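PDB 1O63: ATP phosphoribosyltransferase from Thermotoga maritima, which probably catalyses the condensation of ATP with 5-phosphoribosyl 1-diphosphate to PR-ATP and diphosphate, the first step of histidine biosynthesis. Local coordinates for residues 10-15 with 84-89; 15-20 with 42-47; 97-102 with 143-148. One frame throughout, in Å; residues are numbered along the deposited sequence.

How the contacts relate
From the N terminus, the chain leaves strand 4-8 through residues 10-15, and contact 1 closes a long loop by bringing them against strand 81-94. Contact 2 closes a shorter loop within that span, through strands 27-30 and 34-37: helix 13-23 meets strand 40-45, with Lys15 in both contacts' segments and Glu13 packing on Met44 between them. Contact 3 follows in series, closing a loop that holds strands 104-108 and 125-129 where residues 97-102 fold over the start of strand 145-150. Its centre is about 35 Å from that of contact 2, across the chain's centre. Strand 81-94 runs from one region to the other, and its Met89 packs on Val147 and Asp148.

Contact 1 of 3, residues 10-15 with 84-89; sequences GRLEEK and TNISRM
Ile86 illustrates how one branched side chain can serve two neighbours of different chemistry. Its CG2 branch turns to Arg11, while CG1 and CD1 turn to Leu12, so two consecutive residues of 10-15 rest on one strand residue. Arg11 carries its CG anti to the backbone N (chi1 -172°) and then bends at chi2 (74°), a shape that brings the guanidinium back over the isoleucine. The methyl CG2 of Ile86 lies above the centre of that flat group, with Arg11 CZ 4.0 Å from it, and the two chains run alongside in opposing senses. NE of Arg11 forms a salt bridge with Glu151, while the methyl packs on a face of the group.

On the other branch, Leu12 CD2 comes to 3.9 Å from Ile86 CG1. Leu12 is buried, and it also packs on Thr172 of strand 161-176. That strand and 81-94 are the two long strands running between the lobes of a fold like that of the type II periplasmic binding proteins, consistent with the clan of this family. Here Ile86 and Ser87 both face Ile170, a classic beta bulge in the pair. With an alanine at Ile86, one face of the Arg11 guanidinium would probably lose its methyl cover and a gap would open beside Leu12 CD2.

Lys15 buries the next largest area after Ile86. Three residues on from Leu12, it approaches Thr84 tip to tip, with NZ 3.7 Å from the methyl CG2. This is a packing contact of an ammonium group with a methyl: the chi1 of Thr84 (-39°) swings CG2 anti to the backbone N and out toward the lysine.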
ATOM      1  N   GLY A  10       8.361   9.091  -1.359  1.00 26.77           N
ATOM      2  CA  GLY A  10       9.160   7.878  -1.314  1.00 27.26           C
ATOM      3  C   GLY A  10      10.428   7.998  -2.149  1.00 26.82           C
ATOM      4  O   GLY A  10      11.138   8.996  -2.161  1.00 25.73           O
ATOM      5  N   ARG A  11      10.759   6.911  -2.814  1.00 27.96           N
ATOM      6  CA  ARG A  11      11.981   6.724  -3.540  1.00 27.67           C
ATOM      7  C   ARG A  11      12.311   7.802  -4.550  1.00 27.26           C
ATOM      8  O   ARG A  11      13.489   8.095  -4.778  1.00 29.29           O
ATOM      9  CB  ARG A  11      11.904   5.359  -4.304  1.00 28.27           C
ATOM     10  CG  ARG A  11      13.267   5.022  -4.928  1.00 29.92           C
ATOM     11  CD  ARG A  11      14.222   4.582  -3.818  1.00 33.18           C
ATOM     12  NE  ARG A  11      15.548   4.296  -4.322  1.00 37.14           N
ATOM     13  CZ  ARG A  11      16.390   5.186  -4.827  1.00 38.47           C
ATOM     14  NH1 ARG A  11      17.582   4.794  -5.255  1.00 36.63           N
ATOM     15  NH2 ARG A  11      16.043   6.475  -4.889  1.00 40.63           N
ATOM     16  N   LEU A  12      11.322   8.308  -5.277  1.00 27.08           N
ATOM     17  CA  LEU A  12      11.513   9.266  -6.339  1.00 24.83           C
ATOM     18  C   LEU A  12      11.337  10.713  -5.903  1.00 24.97           C
ATOM     19  O   LEU A  12      11.560  11.629  -6.681  1.00 21.99           O
ATOM     20  CB  LEU A  12      10.489   8.979  -7.463  1.00 21.94           C
ATOM     21  CG  LEU A  12      10.499   7.535  -7.994  1.00 23.08           C
ATOM     22  CD1 LEU A  12       9.430   7.383  -9.072  1.00 25.86           C
ATOM     23  CD2 LEU A  12      11.875   7.206  -8.550  1.00 24.72           C
ATOM     24  N   GLU A  13      10.935  10.928  -4.653  1.00 23.90           N
ATOM     25  CA  GLU A  13      10.656  12.258  -4.166  1.00 22.52           C
ATOM     26  C   GLU A  13      11.817  13.216  -4.263  1.00 22.57           C
ATOM     27  O   GLU A  13      11.634  14.385  -4.681  1.00 22.58           O
ATOM     28  CB  GLU A  13      10.146  12.162  -2.704  1.00 22.93           C
ATOM     29  CG  GLU A  13       9.634  13.504  -2.197  1.00 27.03           C
ATOM     30  CD  GLU A  13       9.290  13.375  -0.691  1.00 26.67           C
ATOM     31  OE1 GLU A  13       8.840  12.291  -0.318  1.00 27.67           O
ATOM     32  OE2 GLU A  13       9.565  14.345   0.016  1.00 30.35           O
ATOM     33  N   GLU A  14      13.030  12.833  -3.889  1.00 21.43           N
ATOM     34  CA  GLU A  14      14.132  13.803  -3.904  1.00 21.81           C
ATOM     35  C   GLU A  14      14.622  14.121  -5.312  1.00 21.82           C
ATOM     36  O   GLU A  14      14.961  15.272  -5.605  1.00 19.75           O
ATOM     37  CB  GLU A  14      15.281  13.340  -3.035  1.00 20.63           C
ATOM     38  CG  GLU A  14      15.827  12.008  -3.394  1.00 30.57           C
ATOM     39  CD  GLU A  14      16.972  11.972  -4.387  1.00 33.70           C
ATOM     40  OE1 GLU A  14      17.324  10.833  -4.764  1.00 29.34           O
ATOM     41  OE2 GLU A  14      17.500  13.061  -4.740  1.00 30.95           O
ATOM     42  N   LYS A  15      14.644  13.114  -6.189  1.00 21.30           N
ATOM     43  CA  LYS A  15      15.040  13.384  -7.589  1.00 23.26           C
ATOM     44  C   LYS A  15      14.089  14.407  -8.201  1.00 21.84           C
ATOM     45  O   LYS A  15      14.465  15.420  -8.771  1.00 23.26           O
ATOM     46  CB  LYS A  15      15.001  12.089  -8.385  1.00 30.23           C
ATOM     47  CG  LYS A  15      16.047  11.041  -8.056  1.00 37.15           C
ATOM     48  CD  LYS A  15      17.381  11.313  -8.734  1.00 43.93           C
ATOM     49  CE  LYS A  15      18.236  10.042  -8.793  1.00 46.95           C
ATOM     50  NZ  LYS A  15      19.497  10.277  -9.560  1.00 49.21           N
ATOM     51  N   THR A  84      17.687   8.336 -15.825  1.00 39.27           N
ATOM     52  CA  THR A  84      18.160   7.547 -14.704  1.00 39.83           C
ATOM     53  C   THR A  84      17.465   6.236 -14.439  1.00 38.78           C
ATOM     54  O   THR A  84      16.281   6.155 -14.126  1.00 35.85           O
ATOM     55  CB  THR A  84      18.164   8.414 -13.422  1.00 40.43           C
ATOM     56  OG1 THR A  84      18.609   9.727 -13.804  1.00 44.00           O
ATOM     57  CG2 THR A  84      19.086   7.853 -12.374  1.00 42.98           C
ATOM     58  N   ASN A  85      18.241   5.136 -14.455  1.00 38.07           N
ATOM     59  CA  ASN A  85      17.688   3.843 -14.044  1.00 37.75           C
ATOM     60  C   ASN A  85      17.637   3.827 -12.518  1.00 37.79           C
ATOM     61  O   ASN A  85      18.689   3.980 -11.871  1.00 38.69           O
ATOM     62  CB  ASN A  85      18.583   2.697 -14.524  1.00 43.02           C
ATOM     63  CG  ASN A  85      18.625   2.544 -16.021  1.00 45.18           C
ATOM     64  OD1 ASN A  85      17.688   2.892 -16.738  1.00 47.80           O
ATOM     65  ND2 ASN A  85      19.735   2.004 -16.528  1.00 50.08           N
ATOM     66  N   ILE A  86      16.454   3.686 -11.926  1.00 34.64           N
ATOM     67  CA  ILE A  86      16.377   3.656 -10.468  1.00 35.20           C
ATOM     68  C   ILE A  86      16.515   2.227  -9.921  1.00 32.95           C
ATOM     69  O   ILE A  86      17.116   1.981  -8.888  1.00 32.27           O
ATOM     70  CB  ILE A  86      14.978   4.133  -9.986  1.00 37.47           C
ATOM     71  CG1 ILE A  86      14.544   5.383 -10.695  1.00 39.30           C
ATOM     72  CG2 ILE A  86      14.967   4.259  -8.466  1.00 36.32           C
ATOM     73  CD1 ILE A  86      15.433   6.594 -10.547  1.00 41.92           C
ATOM     74  N   SER A  87      15.695   1.346 -10.511  1.00 33.66           N
ATOM     75  CA  SER A  87      15.655  -0.050 -10.031  1.00 30.74           C
ATOM     76  C   SER A  87      15.190  -0.974 -11.139  1.00 30.35           C
ATOM     77  O   SER A  87      15.125  -0.565 -12.303  1.00 30.30           O
ATOM     78  CB  SER A  87      14.697  -0.103  -8.835  1.00 32.84           C
ATOM     79  OG  SER A  87      13.472   0.525  -9.163  1.00 32.48           O
ATOM     80  N   ARG A  88      14.945  -2.236 -10.801  1.00 29.65           N
ATOM     81  CA  ARG A  88      14.524  -3.236 -11.782  1.00 27.11           C
ATOM     82  C   ARG A  88      13.333  -4.050 -11.224  1.00 24.25           C
ATOM     83  O   ARG A  88      13.373  -4.465 -10.084  1.00 23.61           O
ATOM     84  CB  ARG A  88      15.636  -4.233 -12.081  1.00 31.40           C
ATOM     85  CG  ARG A  88      16.880  -3.722 -12.787  1.00 33.95           C
ATOM     86  CD  ARG A  88      17.995  -4.781 -12.706  1.00 36.33           C
ATOM     87  NE  ARG A  88      18.654  -4.772 -11.417  1.00 42.72           N
ATOM     88  CZ  ARG A  88      19.389  -5.723 -10.869  1.00 43.30           C
ATOM     89  NH1 ARG A  88      19.595  -6.879 -11.478  1.00 40.98           N
ATOM     90  NH2 ARG A  88      19.933  -5.526  -9.664  1.00 44.99           N
HETATM   91  N   MSE A  89      12.445  -4.422 -12.114  1.00 23.82           N
HETATM   92  CA  MSE A  89      11.344  -5.352 -11.764  1.00 22.86           C
HETATM   93  C   MSE A  89      11.850  -6.737 -12.190  1.00 23.13           C
HETATM   94  O   MSE A  89      12.286  -6.905 -13.343  1.00 22.55           O
HETATM   95  CB  MSE A  89      10.075  -4.959 -12.458  1.00 22.39           C
HETATM   96  CG  MSE A  89       8.845  -5.822 -12.178  1.00 24.15           C
HETATM   97 SE   MSE A  89       8.152  -5.510 -10.411  1.00 33.33          SE
HETATM   98  CE  MSE A  89       7.250  -3.830 -10.706  1.00 25.09           C
TER

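Contact 2 of 3, residues 15-20 with 42-47; sequences KVMTYL and CFMVRP
Met17 and Leu20 of helix 13-23 meet Met44 and Cys42 of strand 40-45 in a small example of helix-on-sheet packing. The helix belongs to a beta-alpha-beta crossover: it leads from strand 4-8 to the parallel strand 27-30, two places beyond strand 40-45 in the sheet, and so passes over the strands between them. One step of three residues along the helix matches one step of two along the strand, taken in the reverse direction, and Met17 therefore faces Met44 while Leu20 faces Cys42.

The contacts across are apolar, and each involves sulfur or selenium. Both methionines are selenomethionine, and their SE atoms approach to 4.2 Å. In Met17 all three torsions turn the same way, near -60°, curling the chain so that selenium, rather than the methyl end, faces the strand. Leu20 makes the closer approach, its CD1 lying 3.7 Å from Cys42 SG. The cysteine sulfur points from the strand toward the helix, where it meets a methyl.

Neighbouring strands and helices add to this layer. Phe27 touches both Met17 and Cys42, Ile7 packs on Cys42 and Met44, and Phe191 of helix 185-204 reaches Leu20, while Arg35 of strand 34-37 touches Met17, Cys42 and Met44. Residues alternating with these along the strand face the other way: Phe43 and Val45 pack on Ala140 and Leu136 of the second subunit, so strand 40-45 has the helix on one face and the dimer partner on the other.

Backbone bonding keeps the helical side regular, as in Leu20 N to Val16 O at 3.1 Å. The two pairs also adjoin one another, for Met17 SE lies 4.1 Å from Leu20 CD1 and 4.7 Å from Cys42 SG.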
ATOM      1  N   LYS A  15      14.644  13.114  -6.189  1.00 21.30           N
ATOM      2  CA  LYS A  15      15.040  13.384  -7.589  1.00 23.26           C
ATOM      3  C   LYS A  15      14.089  14.407  -8.201  1.00 21.84           C
ATOM      4  O   LYS A  15      14.465  15.420  -8.771  1.00 23.26           O
ATOM      5  CB  LYS A  15      15.001  12.089  -8.385  1.00 30.23           C
ATOM      6  CG  LYS A  15      16.047  11.041  -8.056  1.00 37.15           C
ATOM      7  CD  LYS A  15      17.381  11.313  -8.734  1.00 43.93           C
ATOM      8  CE  LYS A  15      18.236  10.042  -8.793  1.00 46.95           C
ATOM      9  NZ  LYS A  15      19.497  10.277  -9.560  1.00 49.21           N
ATOM     10  N   VAL A  16      12.775  14.169  -8.040  1.00 21.76           N
ATOM     11  CA  VAL A  16      11.801  15.105  -8.618  1.00 22.34           C
ATOM     12  C   VAL A  16      11.848  16.472  -7.998  1.00 23.97           C
ATOM     13  O   VAL A  16      11.819  17.504  -8.695  1.00 23.66           O
ATOM     14  CB  VAL A  16      10.373  14.515  -8.521  1.00 22.18           C
ATOM     15  CG1 VAL A  16       9.380  15.583  -8.969  1.00 22.98           C
ATOM     16  CG2 VAL A  16      10.292  13.274  -9.396  1.00 20.91           C
HETATM   17  N   MSE A  17      11.855  16.550  -6.654  1.00 23.24           N
HETATM   18  CA  MSE A  17      11.917  17.870  -6.004  1.00 24.31           C
HETATM   19  C   MSE A  17      13.215  18.575  -6.365  1.00 24.06           C
HETATM   20  O   MSE A  17      13.221  19.784  -6.574  1.00 22.12           O
HETATM   21  CB  MSE A  17      11.736  17.730  -4.497  1.00 30.95           C
HETATM   22  CG  MSE A  17      10.363  17.051  -4.198  1.00 31.74           C
HETATM   23 SE   MSE A  17       8.960  18.300  -4.697  1.00 46.42          SE
HETATM   24  CE  MSE A  17       9.388  19.640  -3.384  1.00 37.12           C
ATOM     25  N   THR A  18      14.312  17.840  -6.516  1.00 23.66           N
ATOM     26  CA  THR A  18      15.560  18.499  -6.973  1.00 26.44           C
ATOM     27  C   THR A  18      15.431  19.026  -8.374  1.00 26.41           C
ATOM     28  O   THR A  18      15.891  20.162  -8.679  1.00 27.17           O
ATOM     29  CB  THR A  18      16.742  17.528  -6.807  1.00 28.06           C
ATOM     30  OG1 THR A  18      16.994  17.446  -5.382  1.00 25.49           O
ATOM     31  CG2 THR A  18      18.001  17.994  -7.497  1.00 27.76           C
ATOM     32  N   TYR A  19      14.724  18.328  -9.276  1.00 27.81           N
ATOM     33  CA  TYR A  19      14.522  18.859 -10.627  1.00 27.03           C
ATOM     34  C   TYR A  19      13.790  20.210 -10.562  1.00 27.82           C
ATOM     35  O   TYR A  19      14.183  21.165 -11.245  1.00 25.36           O
ATOM     36  CB  TYR A  19      13.748  17.963 -11.563  1.00 27.45           C
ATOM     37  CG  TYR A  19      14.250  16.574 -11.840  1.00 28.74           C
ATOM     38  CD1 TYR A  19      15.582  16.294 -12.079  1.00 30.14           C
ATOM     39  CD2 TYR A  19      13.344  15.507 -11.883  1.00 29.71           C
ATOM     40  CE1 TYR A  19      16.023  14.999 -12.317  1.00 31.25           C
ATOM     41  CE2 TYR A  19      13.781  14.223 -12.136  1.00 30.22           C
ATOM     42  CZ  TYR A  19      15.105  13.968 -12.356  1.00 30.72           C
ATOM     43  OH  TYR A  19      15.499  12.667 -12.603  1.00 31.47           O
ATOM     44  N   LEU A  20      12.687  20.251  -9.831  1.00 25.98           N
ATOM     45  CA  LEU A  20      11.910  21.493  -9.733  1.00 28.09           C
ATOM     46  C   LEU A  20      12.752  22.606  -9.121  1.00 29.67           C
ATOM     47  O   LEU A  20      12.610  23.774  -9.494  1.00 31.72           O
ATOM     48  CB  LEU A  20      10.693  21.249  -8.820  1.00 28.94           C
ATOM     49  CG  LEU A  20       9.747  20.121  -9.245  1.00 30.48           C
ATOM     50  CD1 LEU A  20       8.506  20.138  -8.348  1.00 29.65           C
ATOM     51  CD2 LEU A  20       9.349  20.290 -10.709  1.00 30.13           C
ATOM     52  N   CYS A  42       2.440  21.929  -5.325  1.00 23.43           N
ATOM     53  CA  CYS A  42       2.777  20.511  -5.431  1.00 20.87           C
ATOM     54  C   CYS A  42       1.913  19.702  -4.460  1.00 21.40           C
ATOM     55  O   CYS A  42       1.939  19.979  -3.266  1.00 19.85           O
ATOM     56  CB  CYS A  42       4.257  20.260  -5.083  1.00 20.83           C
ATOM     57  SG  CYS A  42       5.407  20.813  -6.358  1.00 22.56           S
ATOM     58  N   PHE A  43       1.202  18.716  -5.012  1.00 21.36           N
ATOM     59  CA  PHE A  43       0.493  17.755  -4.156  1.00 20.51           C
ATOM     60  C   PHE A  43       1.469  16.589  -3.894  1.00 20.91           C
ATOM     61  O   PHE A  43       1.954  16.004  -4.867  1.00 20.05           O
ATOM     62  CB  PHE A  43      -0.753  17.278  -4.875  1.00 20.57           C
ATOM     63  CG  PHE A  43      -1.744  18.363  -5.220  1.00 21.45           C
ATOM     64  CD1 PHE A  43      -2.285  18.430  -6.505  1.00 24.56           C
ATOM     65  CD2 PHE A  43      -2.180  19.261  -4.287  1.00 20.00           C
ATOM     66  CE1 PHE A  43      -3.227  19.414  -6.792  1.00 26.01           C
ATOM     67  CE2 PHE A  43      -3.128  20.232  -4.554  1.00 23.01           C
ATOM     68  CZ  PHE A  43      -3.632  20.324  -5.853  1.00 22.58           C
HETATM   69  N   MSE A  44       1.775  16.307  -2.643  1.00 20.59           N
HETATM   70  CA  MSE A  44       2.729  15.228  -2.303  1.00 23.05           C
HETATM   71  C   MSE A  44       1.950  13.962  -2.002  1.00 23.92           C
HETATM   72  O   MSE A  44       1.158  13.948  -1.057  1.00 24.85           O
HETATM   73  CB  MSE A  44       3.557  15.651  -1.094  1.00 25.81           C
HETATM   74  CG  MSE A  44       4.135  17.059  -1.197  1.00 23.97           C
HETATM   75 SE   MSE A  44       5.426  17.204  -2.625  1.00 33.17          SE
HETATM   76  CE  MSE A  44       6.544  15.703  -2.228  1.00 23.81           C
ATOM     77  N   VAL A  45       1.977  12.988  -2.911  1.00 23.37           N
ATOM     78  CA  VAL A  45       1.066  11.850  -2.828  1.00 21.13           C
ATOM     79  C   VAL A  45       1.793  10.527  -2.997  1.00 23.38           C
ATOM     80  O   VAL A  45       2.957  10.528  -3.412  1.00 23.55           O
ATOM     81  CB  VAL A  45      -0.037  11.945  -3.908  1.00 22.76           C
ATOM     82  CG1 VAL A  45      -0.807  13.276  -3.774  1.00 22.28           C
ATOM     83  CG2 VAL A  45       0.546  11.849  -5.320  1.00 18.66           C
ATOM     84  N   ARG A  46       1.132   9.432  -2.641  1.00 22.68           N
ATOM     85  CA  ARG A  46       1.740   8.104  -2.827  1.00 23.07           C
ATOM     86  C   ARG A  46       1.878   7.873  -4.334  1.00 23.83           C
ATOM     87  O   ARG A  46       1.015   8.286  -5.119  1.00 22.74           O
ATOM     88  CB  ARG A  46       0.927   7.019  -2.195  1.00 25.05           C
ATOM     89  CG  ARG A  46       0.605   7.078  -0.730  1.00 30.22           C
ATOM     90  CD  ARG A  46       1.806   7.227   0.164  1.00 38.58           C
ATOM     91  NE  ARG A  46       2.953   6.415  -0.215  1.00 43.55           N
ATOM     92  CZ  ARG A  46       4.161   6.585   0.331  1.00 47.89           C
ATOM     93  NH1 ARG A  46       5.181   5.823  -0.037  1.00 49.89           N
ATOM     94  NH2 ARG A  46       4.331   7.519   1.265  1.00 49.43           N
ATOM     95  N   PRO A  47       2.975   7.245  -4.739  1.00 24.48           N
ATOM     96  CA  PRO A  47       3.287   7.014  -6.137  1.00 23.44           C
ATOM     97  C   PRO A  47       2.171   6.473  -6.966  1.00 23.84           C
ATOM     98  O   PRO A  47       1.880   6.987  -8.086  1.00 22.97           O
ATOM     99  CB  PRO A  47       4.449   5.985  -6.056  1.00 25.82           C
ATOM    100  CG  PRO A  47       5.149   6.365  -4.782  1.00 23.62           C
ATOM    101  CD  PRO A  47       4.033   6.737  -3.835  1.00 23.94           C
TER

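Contact 3 of 3, residues 97-102 with 143-148; sequences RGIPEG and SDLIVD
The chi1 of Ile99 (-38°) and its chi2 (-73°) return the end methyl CD1 to Leu145, although the side chain sets out away from the strand; the other branch, CG2, meets Leu145 CD1. Leu145 has its CG anti to the carbonyl carbon, beside the backbone N, and holds its two methyls out to meet them. The two side chains are set roughly perpendicular, with Ile99 CD1 4.0 Å from Leu145 CD2 and almost as near CD1. The same CD2 methyl also sits 3.8 Å from Gly98 O, so CD2 packs against both a backbone oxygen and a side chain of the loop.

The arrangement shows how a connecting loop can be packed on the strand it passes. Residues 97-102 join strand 81-94 to strand 104-108, skipping over strand 145-150, which lies between those two in the sheet, in the lobe of the periplasmic-binding-protein-like fold far from helix 13-23. Leu164 of strand 161-176 packs on both Ile99 and Leu145. Gly98 has backbone angles at which a side chain would collide with the preceding carbonyl oxygen.

Pro100 and Asp144 make the second contact. The ring atom CG of Pro100 stands 3.7 Å from Asp144 CG, at similar distances from both carboxylate oxygens. Of these, OD2 accepts a hydrogen bond from the backbone N of Arg105, which helps fix the turn of the group. Arg97 is close enough that its positive charge may weakly stabilise the carboxylate, but NH2 remains 4.9 Å from Asp144 OD1.

A water links the backbones, donating one hydrogen to Gly98 O and the other to Asp144 O, the latter at 3.0 Å. Within 143-148, Ser143 OG donates to Leu145 O at 2.8 Å, arriving from well above the carbonyl plane.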
ATOM      1  N   ARG A  97      16.300 -23.632  -7.097  1.00 35.13           N
ATOM      2  CA  ARG A  97      15.068 -24.371  -7.339  1.00 38.03           C
ATOM      3  C   ARG A  97      14.590 -24.294  -8.766  1.00 40.41           C
ATOM      4  O   ARG A  97      14.298 -25.326  -9.415  1.00 42.19           O
ATOM      5  CB  ARG A  97      13.983 -24.049  -6.324  1.00 40.01           C
ATOM      6  CG  ARG A  97      12.992 -25.193  -6.133  1.00 45.71           C
ATOM      7  CD  ARG A  97      11.877 -24.867  -5.174  1.00 47.99           C
ATOM      8  NE  ARG A  97      12.334 -24.603  -3.825  1.00 52.58           N
ATOM      9  CZ  ARG A  97      11.600 -24.017  -2.880  1.00 56.26           C
ATOM     10  NH1 ARG A  97      12.099 -23.810  -1.664  1.00 56.95           N
ATOM     11  NH2 ARG A  97      10.360 -23.635  -3.169  1.00 55.54           N
ATOM     12  N   GLY A  98      14.492 -23.099  -9.331  1.00 41.21           N
ATOM     13  CA  GLY A  98      14.004 -22.962 -10.704  1.00 43.78           C
ATOM     14  C   GLY A  98      12.521 -22.588 -10.710  1.00 45.48           C
ATOM     15  O   GLY A  98      12.002 -22.065  -9.705  1.00 45.78           O
ATOM     16  N   ILE A  99      11.840 -23.018 -11.763  1.00 45.31           N
ATOM     17  CA  ILE A  99      10.418 -22.776 -11.970  1.00 45.39           C
ATOM     18  C   ILE A  99       9.669 -24.114 -12.014  1.00 44.66           C
ATOM     19  O   ILE A  99      10.040 -24.997 -12.790  1.00 45.29           O
ATOM     20  CB  ILE A  99      10.199 -22.129 -13.374  1.00 48.95           C
ATOM     21  CG1 ILE A  99      11.278 -21.132 -13.740  1.00 50.41           C
ATOM     22  CG2 ILE A  99       8.805 -21.540 -13.481  1.00 50.13           C
ATOM     23  CD1 ILE A  99      11.273 -19.818 -13.032  1.00 53.09           C
ATOM     24  N   PRO A 100       8.643 -24.289 -11.207  1.00 44.26           N
ATOM     25  CA  PRO A 100       7.829 -25.505 -11.255  1.00 43.19           C
ATOM     26  C   PRO A 100       7.244 -25.683 -12.657  1.00 43.01           C
ATOM     27  O   PRO A 100       6.973 -24.703 -13.353  1.00 39.84           O
ATOM     28  CB  PRO A 100       6.726 -25.252 -10.251  1.00 43.97           C
ATOM     29  CG  PRO A 100       7.222 -24.163  -9.361  1.00 44.68           C
ATOM     30  CD  PRO A 100       8.113 -23.298 -10.239  1.00 43.93           C
ATOM     31  N   GLU A 101       7.010 -26.922 -13.057  1.00 42.98           N
ATOM     32  CA  GLU A 101       6.490 -27.236 -14.373  1.00 43.48           C
ATOM     33  C   GLU A 101       5.000 -26.986 -14.505  1.00 41.99           C
ATOM     34  O   GLU A 101       4.511 -26.637 -15.584  1.00 43.46           O
ATOM     35  CB  GLU A 101       6.805 -28.716 -14.699  1.00 48.35           C
ATOM     36  CG  GLU A 101       8.260 -28.925 -15.108  1.00 53.85           C
ATOM     37  CD  GLU A 101       8.500 -30.294 -15.716  1.00 59.66           C
ATOM     38  OE1 GLU A 101       7.894 -31.284 -15.252  1.00 61.80           O
ATOM     39  OE2 GLU A 101       9.298 -30.394 -16.677  1.00 62.73           O
ATOM     40  N   GLY A 102       4.255 -27.116 -13.422  1.00 40.22           N
ATOM     41  CA  GLY A 102       2.812 -26.915 -13.457  1.00 38.57           C
ATOM     42  C   GLY A 102       2.437 -25.458 -13.200  1.00 37.66           C
ATOM     43  O   GLY A 102       3.107 -24.526 -13.646  1.00 36.26           O
ATOM     44  N   SER A 143       4.474 -18.876  -1.762  1.00 24.36           N
ATOM     45  CA  SER A 143       4.601 -18.880  -3.212  1.00 25.73           C
ATOM     46  C   SER A 143       5.857 -19.629  -3.640  1.00 25.53           C
ATOM     47  O   SER A 143       6.736 -19.884  -2.808  1.00 25.01           O
ATOM     48  CB  SER A 143       4.637 -17.439  -3.770  1.00 26.19           C
ATOM     49  OG  SER A 143       5.885 -16.807  -3.548  1.00 22.60           O
ATOM     50  N   ASP A 144       5.890 -19.940  -4.928  1.00 24.34           N
ATOM     51  CA  ASP A 144       7.064 -20.576  -5.506  1.00 24.74           C
ATOM     52  C   ASP A 144       8.061 -19.489  -5.890  1.00 24.43           C
ATOM     53  O   ASP A 144       9.276 -19.618  -5.794  1.00 23.71           O
ATOM     54  CB  ASP A 144       6.623 -21.390  -6.729  1.00 29.94           C
ATOM     55  CG  ASP A 144       5.713 -22.558  -6.352  1.00 33.70           C
ATOM     56  OD1 ASP A 144       6.221 -23.483  -5.704  1.00 33.74           O
ATOM     57  OD2 ASP A 144       4.521 -22.571  -6.727  1.00 35.15           O
ATOM     58  N   LEU A 145       7.513 -18.383  -6.416  1.00 20.74           N
ATOM     59  CA  LEU A 145       8.264 -17.322  -7.015  1.00 20.36           C
ATOM     60  C   LEU A 145       7.679 -15.950  -6.601  1.00 20.34           C
ATOM     61  O   LEU A 145       6.578 -15.874  -6.100  1.00 21.37           O
ATOM     62  CB  LEU A 145       8.178 -17.342  -8.565  1.00 18.32           C
ATOM     63  CG  LEU A 145       8.584 -18.617  -9.295  1.00 24.59           C
ATOM     64  CD1 LEU A 145       8.060 -18.642 -10.733  1.00 20.93           C
ATOM     65  CD2 LEU A 145      10.086 -18.825  -9.295  1.00 25.28           C
ATOM     66  N   ILE A 146       8.485 -14.915  -6.810  1.00 20.64           N
ATOM     67  CA  ILE A 146       7.961 -13.564  -6.605  1.00 21.81           C
ATOM     68  C   ILE A 146       8.271 -12.702  -7.828  1.00 19.35           C
ATOM     69  O   ILE A 146       9.151 -13.070  -8.609  1.00 21.85           O
ATOM     70  CB  ILE A 146       8.534 -12.849  -5.376  1.00 21.15           C
ATOM     71  CG1 ILE A 146      10.029 -12.632  -5.568  1.00 22.67           C
ATOM     72  CG2 ILE A 146       8.179 -13.620  -4.088  1.00 19.02           C
ATOM     73  CD1 ILE A 146      10.743 -11.880  -4.473  1.00 26.74           C
ATOM     74  N   VAL A 147       7.490 -11.643  -7.985  1.00 18.51           N
ATOM     75  CA  VAL A 147       7.815 -10.612  -8.995  1.00 19.58           C
ATOM     76  C   VAL A 147       7.926  -9.325  -8.168  1.00 20.42           C
ATOM     77  O   VAL A 147       6.950  -8.964  -7.512  1.00 20.72           O
ATOM     78  CB  VAL A 147       6.781 -10.479 -10.102  1.00 20.00           C
ATOM     79  CG1 VAL A 147       6.955  -9.168 -10.856  1.00 19.82           C
ATOM     80  CG2 VAL A 147       6.815 -11.656 -11.061  1.00 18.20           C
ATOM     81  N   ASP A 148       9.122  -8.765  -8.076  1.00 20.25           N
ATOM     82  CA  ASP A 148       9.294  -7.602  -7.181  1.00 22.52           C
ATOM     83  C   ASP A 148      10.426  -6.709  -7.657  1.00 21.87           C
ATOM     84  O   ASP A 148      11.202  -7.070  -8.549  1.00 21.72           O
ATOM     85  CB  ASP A 148       9.572  -8.069  -5.749  1.00 22.29           C
ATOM     86  CG  ASP A 148       9.265  -7.040  -4.688  1.00 27.60           C
ATOM     87  OD1 ASP A 148       8.680  -5.978  -5.008  1.00 29.98           O
ATOM     88  OD2 ASP A 148       9.606  -7.272  -3.510  1.00 28.60           O
TER
HETATM   89  O   HOH W   1      10.540 -22.047  -7.022  1.00 42.29           O